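Long-range contacts in protein (hdlp (histone deacetylase-like protein)) (Aquifex aeolicus, PDB 1C3P), which binds zinc and, as a histone deacetylase homologue, probably removes acetyl groups from acetylated substrates: residues K48-A52 and S103-T107; E56-H61 and Y143-V149; D64-L69 and K85-G89; I151-R155 and F179-V185. All coordinates share one frame; numbering follows the deposited sequence.

Contact 1 of 4, residues K48-A52 and S103-T107; sequences KSRPA and SSLAT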
# COMPACT_ATOMS: atom_id res chain seq x y z
N LYS A 48 -14.18 5.43 -12.30
CA LYS A 48 -14.59 4.06 -11.97
C LYS A 48 -13.48 3.07 -12.36
O LYS A 48 -13.00 3.09 -13.48
CB LYS A 48 -15.88 3.68 -12.72
CG LYS A 48 -16.36 2.26 -12.42
CD LYS A 48 -17.63 1.93 -13.19
CE LYS A 48 -18.13 0.53 -12.87
NZ LYS A 48 -18.45 0.36 -11.42
N SER A 49 -13.12 2.21 -11.42
CA SER A 49 -12.10 1.20 -11.65
C SER A 49 -12.48 0.24 -12.77
O SER A 49 -13.66 -0.12 -12.92
CB SER A 49 -11.88 0.36 -10.39
OG SER A 49 -11.54 1.13 -9.24
N ARG A 50 -11.49 -0.17 -13.55
CA ARG A 50 -11.69 -1.13 -14.62
C ARG A 50 -10.74 -2.30 -14.37
O ARG A 50 -9.71 -2.16 -13.70
CB ARG A 50 -11.32 -0.53 -15.99
CG ARG A 50 -9.81 -0.32 -16.23
CD ARG A 50 -9.58 0.14 -17.66
NE ARG A 50 -8.20 0.54 -17.95
CZ ARG A 50 -7.15 -0.27 -17.97
NH1 ARG A 50 -7.28 -1.57 -17.70
NH2 ARG A 50 -5.95 0.22 -18.27
N PRO A 51 -11.09 -3.49 -14.86
CA PRO A 51 -10.20 -4.64 -14.67
C PRO A 51 -8.92 -4.46 -15.48
O PRO A 51 -8.93 -3.81 -16.53
CB PRO A 51 -11.03 -5.80 -15.24
CG PRO A 51 -12.46 -5.33 -15.03
CD PRO A 51 -12.32 -3.91 -15.54
N ALA A 52 -7.81 -5.02 -14.98
CA ALA A 52 -6.56 -5.01 -15.73
C ALA A 52 -6.81 -6.00 -16.88
O ALA A 52 -7.50 -7.00 -16.69
CB ALA A 52 -5.41 -5.52 -14.85
N SER A 103 -8.75 -8.60 -7.33
CA SER A 103 -7.35 -8.27 -7.59
C SER A 103 -7.17 -7.62 -8.95
O SER A 103 -6.42 -6.64 -9.08
CB SER A 103 -6.47 -9.53 -7.49
OG SER A 103 -6.45 -10.00 -6.15
N SER A 104 -7.85 -8.14 -9.96
CA SER A 104 -7.74 -7.53 -11.29
C SER A 104 -8.29 -6.10 -11.32
O SER A 104 -7.81 -5.24 -12.06
CB SER A 104 -8.50 -8.36 -12.33
OG SER A 104 -7.79 -9.56 -12.58
N LEU A 105 -9.30 -5.85 -10.51
CA LEU A 105 -9.90 -4.54 -10.47
C LEU A 105 -8.94 -3.54 -9.80
O LEU A 105 -8.79 -2.40 -10.24
CB LEU A 105 -11.23 -4.63 -9.72
CG LEU A 105 -12.25 -3.52 -9.92
CD1 LEU A 105 -12.63 -3.45 -11.42
CD2 LEU A 105 -13.48 -3.81 -9.04
N ALA A 106 -8.27 -3.98 -8.75
CA ALA A 106 -7.32 -3.13 -8.03
C ALA A 106 -6.13 -2.83 -8.93
O ALA A 106 -5.58 -1.72 -8.90
CB ALA A 106 -6.85 -3.84 -6.73
N THR A 107 -5.74 -3.81 -9.73
CA THR A 107 -4.58 -3.66 -10.63
C THR A 107 -4.91 -2.78 -11.83
O THR A 107 -4.09 -1.95 -12.24
CB THR A 107 -4.09 -5.05 -11.07
OG1 THR A 107 -3.72 -5.78 -9.88
CG2 THR A 107 -2.90 -4.96 -12.04
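A52 and S104 tie the loop 48-52 to helix 98-118: A52 N donates to S104 O over 2.9 Å, arriving well above the carbonyl plane (44° out of it) instead of on a lone pair. P51 CA adds a CA-H...O contact to S104 O at 3.6 Å, which gives two successive loop residues one helical acceptor. The tight packing lies beside this oxygen. L105 holds CG anti to its backbone N (chi1 -160°) and thereby lays CD1 against the R50-P51 peptide, 3.7 Å from R50 C, while S49 CB rests on L105 CG. In the alpha/beta fold of the deacetylase family, this loop leaves strand 46-48, an outermost strand of the parallel sheet, and passes along helix 98-118 before helix 54-57 begins. Further along, T107 CG2 meets A52 CB at 3.8 Å; its hydroxyl is occupied, T107 OG1 donating to S103 O (2.9 Å), so the methyl is kept facing the loop. A serine in place of T107 would probably leave A52 CB without this apolar mate. The solvent side is looser. P51 is exposed, its ring lying alongside L105 with CG 4.1 Å from L105 CD1. R50 CB points away from the helix segment, and NH1 returns in a hydrogen bond to P51 O (3.0 Å) while NH2 forms salt bridges with E56 and E115.

Contact 2 of 4, residues E56-H61 and Y143-V149; sequences ELLLFH and YINNPAV. Unlike the reference sequence in segment 143-149: N146 (reference Asp).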
# COMPACT_ATOMS: atom_id res chain seq x y z
N GLU A 56 -2.07 -6.50 -19.70
CA GLU A 56 -1.47 -5.71 -18.63
C GLU A 56 -0.98 -6.63 -17.52
O GLU A 56 0.10 -6.42 -16.96
CB GLU A 56 -2.49 -4.68 -18.12
CG GLU A 56 -2.90 -3.68 -19.22
CD GLU A 56 -4.03 -2.78 -18.80
OE1 GLU A 56 -4.84 -3.25 -17.97
OE2 GLU A 56 -4.12 -1.64 -19.31
N LEU A 57 -1.75 -7.67 -17.21
CA LEU A 57 -1.32 -8.61 -16.18
C LEU A 57 -0.03 -9.33 -16.57
O LEU A 57 0.84 -9.55 -15.73
CB LEU A 57 -2.41 -9.66 -15.90
CG LEU A 57 -3.68 -9.10 -15.23
CD1 LEU A 57 -4.70 -10.23 -15.04
CD2 LEU A 57 -3.31 -8.48 -13.87
N LEU A 58 0.07 -9.69 -17.84
CA LEU A 58 1.24 -10.40 -18.32
C LEU A 58 2.47 -9.52 -18.49
O LEU A 58 3.53 -9.99 -18.90
CB LEU A 58 0.92 -11.14 -19.62
CG LEU A 58 -0.20 -12.18 -19.45
CD1 LEU A 58 -0.53 -12.81 -20.80
CD2 LEU A 58 0.18 -13.23 -18.44
N LEU A 59 2.34 -8.23 -18.18
CA LEU A 59 3.51 -7.35 -18.20
C LEU A 59 4.44 -7.84 -17.07
O LEU A 59 5.65 -7.63 -17.10
CB LEU A 59 3.12 -5.89 -17.92
CG LEU A 59 2.34 -5.13 -18.99
CD1 LEU A 59 1.89 -3.77 -18.46
CD2 LEU A 59 3.22 -4.96 -20.24
N PHE A 60 3.86 -8.48 -16.05
CA PHE A 60 4.65 -9.00 -14.94
C PHE A 60 4.43 -10.48 -14.62
O PHE A 60 5.38 -11.26 -14.54
CB PHE A 60 4.41 -8.19 -13.66
CG PHE A 60 5.17 -8.72 -12.46
CD1 PHE A 60 6.56 -8.78 -12.46
CD2 PHE A 60 4.48 -9.18 -11.33
CE1 PHE A 60 7.26 -9.29 -11.37
CE2 PHE A 60 5.18 -9.68 -10.22
CZ PHE A 60 6.58 -9.74 -10.25
N HIS A 61 3.18 -10.88 -14.42
CA HIS A 61 2.88 -12.26 -14.07
C HIS A 61 2.93 -13.24 -15.23
O HIS A 61 2.75 -12.84 -16.39
CB HIS A 61 1.52 -12.35 -13.38
CG HIS A 61 1.52 -11.73 -12.03
ND1 HIS A 61 1.00 -10.48 -11.77
CD2 HIS A 61 2.01 -12.18 -10.85
CE1 HIS A 61 1.18 -10.18 -10.49
NE2 HIS A 61 1.79 -11.20 -9.91
N TYR A 143 -2.41 -11.61 -4.53
CA TYR A 143 -2.41 -12.54 -5.66
C TYR A 143 -1.83 -11.89 -6.91
O TYR A 143 -1.22 -12.57 -7.74
CB TYR A 143 -3.82 -13.03 -5.99
CG TYR A 143 -4.57 -13.58 -4.80
CD1 TYR A 143 -5.27 -12.73 -3.94
CD2 TYR A 143 -4.60 -14.95 -4.54
CE1 TYR A 143 -5.99 -13.24 -2.84
CE2 TYR A 143 -5.30 -15.47 -3.45
CZ TYR A 143 -6.00 -14.60 -2.61
OH TYR A 143 -6.74 -15.10 -1.56
N ILE A 144 -2.01 -10.58 -7.06
CA ILE A 144 -1.49 -9.87 -8.21
C ILE A 144 -0.70 -8.68 -7.67
O ILE A 144 -1.19 -7.95 -6.81
CB ILE A 144 -2.62 -9.38 -9.11
CG1 ILE A 144 -3.46 -10.59 -9.57
CG2 ILE A 144 -2.07 -8.55 -10.26
CD1 ILE A 144 -4.63 -10.25 -10.50
N ASN A 145 0.52 -8.49 -8.17
CA ASN A 145 1.36 -7.39 -7.70
C ASN A 145 1.13 -6.15 -8.60
O ASN A 145 1.81 -5.99 -9.61
CB ASN A 145 2.83 -7.82 -7.76
CG ASN A 145 3.74 -6.91 -6.96
OD1 ASN A 145 3.74 -5.70 -7.14
ND2 ASN A 145 4.52 -7.50 -6.06
N ASN A 146 0.19 -5.27 -8.24
CA ASN A 146 -0.07 -4.13 -9.13
C ASN A 146 1.12 -3.18 -9.19
O ASN A 146 1.38 -2.58 -10.23
CB ASN A 146 -1.39 -3.44 -8.76
CG ASN A 146 -1.36 -2.82 -7.39
OD1 ASN A 146 -1.18 -1.62 -7.26
ND2 ASN A 146 -1.52 -3.65 -6.35
N PRO A 147 1.86 -3.01 -8.08
CA PRO A 147 3.01 -2.11 -8.26
C PRO A 147 3.97 -2.62 -9.37
O PRO A 147 4.49 -1.82 -10.18
CB PRO A 147 3.68 -2.14 -6.88
CG PRO A 147 2.46 -2.28 -5.95
CD PRO A 147 1.75 -3.44 -6.67
N ALA A 148 4.21 -3.94 -9.44
CA ALA A 148 5.12 -4.49 -10.46
C ALA A 148 4.51 -4.39 -11.85
O ALA A 148 5.21 -4.12 -12.82
CB ALA A 148 5.49 -5.94 -10.14
N VAL A 149 3.20 -4.62 -11.95
CA VAL A 149 2.52 -4.49 -13.23
C VAL A 149 2.67 -3.04 -13.66
O VAL A 149 3.02 -2.75 -14.81
CB VAL A 149 1.02 -4.83 -13.10
CG1 VAL A 149 0.24 -4.42 -14.37
CG2 VAL A 149 0.86 -6.32 -12.87
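The N-terminus of helix 146-156, capped by N145 OD1 accepting from A148 N at 2.9 Å, is packed against F60 and H61, which follow helix 54-57. N145 ND2 is hydrogen-bonded to A133 O. The zinc site is not far off: the side chain of N145 lies about 11 Å from that of D168, a zinc ligand. A148 CB stands over the centre of the F60 ring, 3.5 Å from the centroid and only 9° off the normal, a clear CH-pi contact. With CG anti to the backbone N (chi1 178°), F60 also lays CD2 over the face of the H61 imidazole. An alanine at F60 would probably leave A148 CB without its aromatic face and one side of H61 uncovered. H61 CE1 presses on I144 CG2 at 3.6 Å, and L57 CD2 meets that same methyl at 3.8 Å, L57 and I144 crossing at about a right angle. V149 packs against the turn of 56-60, CG1 3.3 Å from E56 O and CG2 against F60 CB. Around this cluster, I144 reaches S103 and T107 of helix 98-118, L57 and H61 touch I66 of helix 63-75, and F60 and N145 rest on helix 173-179.

Contact 3 of 4, residues D64-L69 and K85-G89; sequences DYINTL and KYNIG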
# COMPACT_ATOMS: atom_id res chain seq x y z
N ASP A 64 0.63 -19.16 -16.79
CA ASP A 64 0.16 -20.32 -16.04
C ASP A 64 -0.39 -19.90 -14.67
O ASP A 64 -1.40 -20.44 -14.21
CB ASP A 64 1.29 -21.34 -15.84
CG ASP A 64 2.47 -20.77 -15.05
OD1 ASP A 64 3.26 -21.56 -14.49
OD2 ASP A 64 2.61 -19.53 -15.01
N TYR A 65 0.29 -18.96 -14.02
CA TYR A 65 -0.13 -18.46 -12.71
C TYR A 65 -1.46 -17.70 -12.84
O TYR A 65 -2.39 -17.98 -12.09
CB TYR A 65 0.95 -17.55 -12.08
CG TYR A 65 0.50 -16.90 -10.78
CD1 TYR A 65 0.03 -17.68 -9.71
CD2 TYR A 65 0.53 -15.51 -10.62
CE1 TYR A 65 -0.42 -17.08 -8.52
CE2 TYR A 65 0.08 -14.90 -9.44
CZ TYR A 65 -0.39 -15.68 -8.40
OH TYR A 65 -0.88 -15.08 -7.26
N ILE A 66 -1.54 -16.77 -13.78
CA ILE A 66 -2.77 -16.01 -13.98
C ILE A 66 -3.90 -16.95 -14.33
O ILE A 66 -4.98 -16.82 -13.76
CB ILE A 66 -2.61 -14.96 -15.12
CG1 ILE A 66 -1.59 -13.91 -14.70
CG2 ILE A 66 -3.96 -14.29 -15.43
CD1 ILE A 66 -2.03 -13.12 -13.45
N ASN A 67 -3.66 -17.91 -15.23
CA ASN A 67 -4.73 -18.84 -15.61
C ASN A 67 -5.21 -19.65 -14.41
O ASN A 67 -6.40 -19.97 -14.32
CB ASN A 67 -4.32 -19.80 -16.73
CG ASN A 67 -4.18 -19.10 -18.08
OD1 ASN A 67 -4.73 -18.02 -18.30
ND2 ASN A 67 -3.47 -19.73 -19.00
N THR A 68 -4.30 -19.95 -13.50
CA THR A 68 -4.66 -20.71 -12.32
C THR A 68 -5.56 -19.88 -11.40
O THR A 68 -6.52 -20.40 -10.83
CB THR A 68 -3.42 -21.17 -11.54
OG1 THR A 68 -2.65 -22.06 -12.36
CG2 THR A 68 -3.83 -21.92 -10.28
N LEU A 69 -5.27 -18.59 -11.27
CA LEU A 69 -6.11 -17.74 -10.44
C LEU A 69 -7.53 -17.68 -11.02
O LEU A 69 -8.52 -17.71 -10.28
CB LEU A 69 -5.54 -16.32 -10.35
CG LEU A 69 -4.20 -16.12 -9.64
CD1 LEU A 69 -3.74 -14.67 -9.79
CD2 LEU A 69 -4.34 -16.47 -8.18
N LYS A 85 2.56 -25.18 -5.66
CA LYS A 85 3.16 -24.39 -6.72
C LYS A 85 2.87 -22.88 -6.72
O LYS A 85 3.77 -22.07 -6.95
CB LYS A 85 2.72 -24.96 -8.07
CG LYS A 85 3.16 -24.13 -9.28
CD LYS A 85 4.60 -24.37 -9.66
CE LYS A 85 4.74 -25.69 -10.37
NZ LYS A 85 3.89 -25.69 -11.60
N TYR A 86 1.63 -22.50 -6.44
CA TYR A 86 1.23 -21.10 -6.50
C TYR A 86 0.86 -20.45 -5.19
O TYR A 86 0.48 -19.27 -5.16
CB TYR A 86 0.07 -20.97 -7.47
CG TYR A 86 0.42 -21.47 -8.85
CD1 TYR A 86 1.38 -20.82 -9.62
CD2 TYR A 86 -0.25 -22.57 -9.41
CE1 TYR A 86 1.68 -21.25 -10.92
CE2 TYR A 86 0.04 -23.01 -10.68
CZ TYR A 86 1.01 -22.34 -11.43
OH TYR A 86 1.29 -22.77 -12.70
N ASN A 87 0.95 -21.22 -4.11
CA ASN A 87 0.66 -20.74 -2.74
C ASN A 87 -0.80 -20.30 -2.59
O ASN A 87 -1.12 -19.42 -1.79
CB ASN A 87 1.60 -19.55 -2.42
CG ASN A 87 1.90 -19.42 -0.92
OD1 ASN A 87 2.47 -18.41 -0.46
ND2 ASN A 87 1.55 -20.44 -0.15
N ILE A 88 -1.68 -20.94 -3.35
CA ILE A 88 -3.11 -20.63 -3.30
C ILE A 88 -3.91 -21.65 -2.49
O ILE A 88 -3.62 -22.83 -2.56
CB ILE A 88 -3.71 -20.63 -4.74
CG1 ILE A 88 -3.12 -19.48 -5.53
CG2 ILE A 88 -5.23 -20.47 -4.68
CD1 ILE A 88 -3.41 -18.17 -4.90
N GLY A 89 -4.91 -21.19 -1.74
CA GLY A 89 -5.74 -22.12 -1.01
C GLY A 89 -5.63 -22.15 0.49
O GLY A 89 -6.59 -22.54 1.15
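Y65 and Y86 mark one close approach of the two backbones, their CA atoms 6.9 Å apart, and L69 and I88 mark another, with CA atoms 8.3 Å apart. Residues 64-69 are helical throughout, whereas 85-89 begin on helix 82-86; N87 is the first residue with non-helical angles, its positive phi turning the chain so that I88 also faces the longer helix. Y86 contributes the largest share of the buried surface. Its ring runs across D64, Y65 and T68, which lie on one side of helix 63-75, and slides past Y65 in the opposite direction. The two rings meet obliquely, centroids 5.7 Å apart and planes at 35°, and the nearest atoms are Y65 CD1 and Y86 CD1 at 3.4 Å. T68 OG1 comes within 3.3 Å of Y86 CE2, but its hydrogen bond goes to D64 O within its own helix. This is a short-range fold-back within the deacetylase domain, helix 82-86 returning onto helix 63-75 well away from the zinc site. At the exposed end, Y86 OH makes a weak hydrogen bond to D64 OD1 (2.9 Å), with the oxygen in the plane of the ring and the carboxylate turned 84° from it. D64 OD2 is hydrogen-bonded with T62 OG1 and weakly with Y65 N. K85 CG sits over the centre of the Y86 ring, 3.4 Å above its plane. At the buried end, L69 CD2 meets I88 CD1 at 3.8 Å, the side chains crossing at about a right angle, while Y65 OH is hydrogen-bonded to Y143 O.

Contact 4 of 4, residues I151-R155 and F179-V185; sequences IEYLR and FYDTDQV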
# COMPACT_ATOMS: atom_id res chain seq x y z
N ILE A 151 4.94 -0.72 -12.77
CA ILE A 151 6.31 -0.35 -13.10
C ILE A 151 6.69 -0.92 -14.47
O ILE A 151 7.35 -0.24 -15.25
CB ILE A 151 7.27 -0.84 -12.00
CG1 ILE A 151 7.04 -0.01 -10.73
CG2 ILE A 151 8.73 -0.76 -12.48
CD1 ILE A 151 7.74 -0.57 -9.50
N GLU A 152 6.27 -2.14 -14.77
CA GLU A 152 6.58 -2.73 -16.07
C GLU A 152 5.80 -2.00 -17.14
O GLU A 152 6.24 -1.87 -18.28
CB GLU A 152 6.23 -4.22 -16.09
CG GLU A 152 7.20 -5.05 -15.27
CD GLU A 152 8.59 -5.10 -15.88
OE1 GLU A 152 9.50 -5.60 -15.21
OE2 GLU A 152 8.77 -4.64 -17.03
N TYR A 153 4.64 -1.48 -16.76
CA TYR A 153 3.83 -0.72 -17.72
C TYR A 153 4.66 0.52 -18.11
O TYR A 153 4.76 0.87 -19.29
CB TYR A 153 2.51 -0.29 -17.05
CG TYR A 153 1.66 0.64 -17.89
CD1 TYR A 153 0.77 0.15 -18.85
CD2 TYR A 153 1.78 2.02 -17.73
CE1 TYR A 153 -0.00 1.04 -19.63
CE2 TYR A 153 1.03 2.90 -18.49
CZ TYR A 153 0.15 2.42 -19.43
OH TYR A 153 -0.59 3.35 -20.13
N LEU A 154 5.27 1.16 -17.12
CA LEU A 154 6.09 2.35 -17.38
C LEU A 154 7.35 1.99 -18.18
O LEU A 154 7.76 2.74 -19.08
CB LEU A 154 6.45 3.02 -16.05
CG LEU A 154 5.31 3.78 -15.35
CD1 LEU A 154 5.67 4.09 -13.89
CD2 LEU A 154 5.00 5.07 -16.15
N ARG A 155 7.99 0.87 -17.86
CA ARG A 155 9.18 0.47 -18.61
C ARG A 155 8.82 0.30 -20.08
O ARG A 155 9.57 0.72 -20.96
CB ARG A 155 9.79 -0.82 -18.05
CG ARG A 155 10.24 -0.69 -16.58
CD ARG A 155 10.77 -1.98 -15.99
NE ARG A 155 12.16 -2.22 -16.33
CZ ARG A 155 12.83 -3.33 -16.02
NH1 ARG A 155 12.22 -4.31 -15.36
NH2 ARG A 155 14.12 -3.43 -16.34
N PHE A 179 12.37 -6.46 -9.12
CA PHE A 179 13.34 -5.54 -9.68
C PHE A 179 14.71 -5.61 -9.04
O PHE A 179 15.53 -4.70 -9.21
CB PHE A 179 12.79 -4.13 -9.56
CG PHE A 179 11.44 -4.00 -10.18
CD1 PHE A 179 10.29 -3.93 -9.39
CD2 PHE A 179 11.31 -4.07 -11.56
CE1 PHE A 179 9.01 -3.95 -9.98
CE2 PHE A 179 10.04 -4.08 -12.16
CZ PHE A 179 8.89 -4.02 -11.36
N TYR A 180 14.95 -6.70 -8.34
CA TYR A 180 16.19 -6.91 -7.62
C TYR A 180 17.41 -6.87 -8.53
O TYR A 180 18.49 -6.40 -8.13
CB TYR A 180 16.15 -8.25 -6.90
CG TYR A 180 16.97 -8.26 -5.65
CD1 TYR A 180 17.97 -9.21 -5.46
CD2 TYR A 180 16.72 -7.33 -4.63
CE1 TYR A 180 18.70 -9.24 -4.29
CE2 TYR A 180 17.45 -7.35 -3.45
CZ TYR A 180 18.44 -8.31 -3.29
OH TYR A 180 19.16 -8.35 -2.13
N ASP A 181 17.21 -7.37 -9.74
CA ASP A 181 18.22 -7.50 -10.79
C ASP A 181 18.49 -6.30 -11.71
O ASP A 181 19.43 -6.33 -12.52
CB ASP A 181 17.84 -8.74 -11.62
CG ASP A 181 18.13 -8.59 -13.09
OD1 ASP A 181 17.60 -7.65 -13.71
OD2 ASP A 181 18.88 -9.43 -13.63
N THR A 182 17.69 -5.25 -11.62
CA THR A 182 17.90 -4.12 -12.52
C THR A 182 18.21 -2.78 -11.88
O THR A 182 17.82 -2.51 -10.75
CB THR A 182 16.67 -3.93 -13.45
OG1 THR A 182 16.88 -2.80 -14.30
CG2 THR A 182 15.39 -3.68 -12.64
N ASP A 183 18.91 -1.94 -12.62
CA ASP A 183 19.26 -0.61 -12.13
C ASP A 183 18.30 0.41 -12.73
O ASP A 183 18.46 1.61 -12.55
CB ASP A 183 20.72 -0.28 -12.52
CG ASP A 183 20.92 -0.18 -14.02
OD1 ASP A 183 20.37 -1.02 -14.75
OD2 ASP A 183 21.64 0.74 -14.46
N GLN A 184 17.28 -0.07 -13.44
CA GLN A 184 16.30 0.83 -14.02
C GLN A 184 15.19 1.14 -13.02
O GLN A 184 14.44 2.10 -13.17
CB GLN A 184 15.70 0.24 -15.29
CG GLN A 184 16.72 -0.01 -16.38
CD GLN A 184 16.08 -0.24 -17.73
OE1 GLN A 184 15.20 -1.09 -17.88
NE2 GLN A 184 16.52 0.51 -18.73
N VAL A 185 15.08 0.29 -12.01
CA VAL A 185 14.08 0.51 -10.99
C VAL A 185 14.81 0.53 -9.66
O VAL A 185 15.74 -0.24 -9.44
CB VAL A 185 13.03 -0.63 -10.99
CG1 VAL A 185 11.93 -0.33 -9.95
CG2 VAL A 185 12.43 -0.77 -12.39
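I151 and F179 meet where helix 146-156 packs against the return of a beta-alpha-beta crossover: the chain runs from strand 162-166 through helix 173-179 and then, by way of residues 179-185, into the neighbouring parallel strand 185-192. The apolar contacts centre on I151, whose CG2 reaches F179 CZ at 3.5 Å and V185 CG2 at 3.7 Å, touching both ends of the 179-185 segment; CB and CD1 also rest on the F179 ring. The same V185 methyl also covers part of one face of the R155 guanidinium, 4.1 Å above its plane and offset toward the rim. Polar groups meet the F179 ring at its edge: E152 OE1 lies 3.5 Å from F179 CE2, and R155 NH1 approaches that carbon at 3.9 Å, in the plane of the ring, with the guanidinium turned 68° from it. The charged and hydrogen-bonded contacts gather on R155. Its chain bends at chi3 (82°), bringing NH1 to E152 OE1 at 3.0 Å in a salt bridge within the helix whose hydrogen bond is weak. NH2 makes the straighter bond, to Q184 OE1 at 3.0 Å and 171°, lying in the carbonyl plane on a lone pair, with the oxygen also in the guanidinium plane. The backbone of Q184 is held by the loop: its N donates to T182 OG1 at 2.9 Å, closing an ST turn.

How the contacts relate
Contacts 1 and 2 are the buried pair and interlock: the salt bridge R50 to E56 joins them, and T107 packs on I144 and N146. Contacts 3 and 4 are only partly buried, lie farther from the chain's centre, and do not touch each other. Contact 2 is the hub, sharing helix 146-156 with contact 4, where A148 packs on F179, and meeting contact 3 through Y143 and Y65. Chemistry follows position. Contact 1 pairs one backbone bond with apolar packing, and contact 2 relies on apolar and aromatic packing without a clear hydrogen bond across it. In contacts 3 and 4, polar side chains ending toward the surface supplement the hydrophobic contacts.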